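PDB 7L15: T cell receptor mu chain from Monodelphis domestica, which pairs with the T cell receptor gamma chain to form the marsupial gamma mu T cell receptor, which probably recognises antigen at the cell surface. Local coordinates for the interface of chains A and B. Numbering follows the deposited sequence. Chains: chain A, T cell receptor mu chain; chain B, T cell receptor gamma chain.

The interface of chains A and B. Residues chain A 141-143, 152; chain B 130-131, 133, 136.
A:Phe141 lays one face of its ring over B:Glu136, one end of this apolar patch between the C1-set immunoglobulin domains of the mu and gamma chains. On the mu side the patch is built from strands 139-145 and 148-154; on the gamma side from the end of strand 126-130, the loop after it and the first turn of helix 134-140. B:Glu136 can be followed outward along this surface. Its CA makes a CH-pi contact with the phenyl face, 3.9 Å from the ring centroid and 3.5 Å from A:Phe141 CE1. CB stands over the middle of the same face, 3.9 Å above the plane. CG, anti to the backbone N (chi1 -176°), continues over the same face, 4.1 Å from A:Phe141 CE2. Beyond CG the chain is extended, carrying the carboxylate past the ring to the tip of A:Leu152, whose CD2 methyl lies 3.6 Å from CD and at similar range from both oxygens. The carboxylate is thus capped by a methyl, and the ring packs on the aliphatic stem of the acid; the A:Phe141 ring and the B:Glu136 carboxylate have planes 32° apart. No hydrogen bond or salt bridge crosses this patch, so it relies on shape and apolar packing. B:Thr133, immediately before helix 134-140, acts as its N-cap: the hydroxyl OG1 accepts a weak hydrogen bond from B:Glu136 N, which may help to fix the hydroxyl and so leave the CG2 methyl turned to the mu chain. At the other end of the patch the two branches of A:Val143 share out three gamma residues. CG1, anti to the backbone N (chi1 -165°), reaches B:Phe130 CB and the carbonyl O of B:Leu131. CG2 points back toward the helix and meets B:Thr133 methyl to methyl, 3.7 Å from its CG2. That threonine CG2 also lies 3.8 Å from the backbone O of A:Leu142.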
# COMPACT_ATOMS: atom_id res chain seq x y z
N PHE A 141 -17.21 -1.35 -22.19
CA PHE A 141 -16.43 -0.86 -23.31
C PHE A 141 -15.30 -1.81 -23.61
O PHE A 141 -14.60 -2.24 -22.70
CB PHE A 141 -15.87 0.53 -23.01
CG PHE A 141 -16.91 1.48 -22.52
CD1 PHE A 141 -17.74 2.15 -23.41
CD2 PHE A 141 -17.09 1.68 -21.16
CE1 PHE A 141 -18.74 3.02 -22.95
CE2 PHE A 141 -18.07 2.57 -20.69
CZ PHE A 141 -18.89 3.24 -21.59
N LEU A 142 -15.12 -2.12 -24.90
CA LEU A 142 -13.97 -2.90 -25.35
C LEU A 142 -12.85 -1.97 -25.78
O LEU A 142 -13.09 -0.96 -26.44
CB LEU A 142 -14.35 -3.81 -26.52
CG LEU A 142 -15.10 -5.11 -26.25
CD1 LEU A 142 -15.59 -5.69 -27.57
CD2 LEU A 142 -14.18 -6.08 -25.54
N VAL A 143 -11.62 -2.31 -25.39
CA VAL A 143 -10.44 -1.57 -25.80
C VAL A 143 -9.38 -2.58 -26.19
O VAL A 143 -9.26 -3.65 -25.58
CB VAL A 143 -9.89 -0.64 -24.70
CG1 VAL A 143 -8.90 0.36 -25.31
CG2 VAL A 143 -11.02 0.07 -23.96
N LEU A 152 -13.61 -2.80 -20.26
CA LEU A 152 -13.74 -1.78 -19.23
C LEU A 152 -15.19 -1.73 -18.76
O LEU A 152 -16.10 -1.55 -19.57
CB LEU A 152 -13.31 -0.42 -19.77
CG LEU A 152 -13.75 0.83 -19.01
CD1 LEU A 152 -13.19 0.80 -17.63
CD2 LEU A 152 -13.24 2.07 -19.76
N PHE B 130 -3.81 1.09 -22.80
CA PHE B 130 -5.06 1.22 -23.53
C PHE B 130 -5.55 2.65 -23.32
O PHE B 130 -5.57 3.15 -22.19
CB PHE B 130 -6.13 0.23 -23.03
CG PHE B 130 -5.68 -1.21 -23.01
CD1 PHE B 130 -5.03 -1.73 -21.91
CD2 PHE B 130 -5.95 -2.06 -24.07
CE1 PHE B 130 -4.64 -3.06 -21.86
CE2 PHE B 130 -5.56 -3.39 -24.03
CZ PHE B 130 -4.90 -3.89 -22.92
N LEU B 131 -5.97 3.30 -24.39
CA LEU B 131 -6.32 4.70 -24.26
C LEU B 131 -7.83 4.89 -24.33
O LEU B 131 -8.55 4.00 -24.80
CB LEU B 131 -5.62 5.51 -25.36
CG LEU B 131 -4.11 5.52 -25.13
CD1 LEU B 131 -3.41 4.60 -26.11
CD2 LEU B 131 -3.54 6.92 -25.23
N THR B 133 -11.52 5.35 -25.30
CA THR B 133 -12.24 5.11 -26.54
C THR B 133 -13.34 6.16 -26.74
O THR B 133 -13.90 6.69 -25.77
CB THR B 133 -12.87 3.72 -26.57
OG1 THR B 133 -13.78 3.59 -25.48
CG2 THR B 133 -11.82 2.65 -26.47
N GLU B 136 -16.60 5.35 -25.03
CA GLU B 136 -16.62 5.68 -23.61
C GLU B 136 -16.89 7.17 -23.41
O GLU B 136 -17.70 7.56 -22.57
CB GLU B 136 -15.30 5.27 -22.92
CG GLU B 136 -15.38 5.55 -21.41
CD GLU B 136 -14.07 5.42 -20.64
OE1 GLU B 136 -13.02 5.21 -21.26
OE2 GLU B 136 -14.11 5.52 -19.38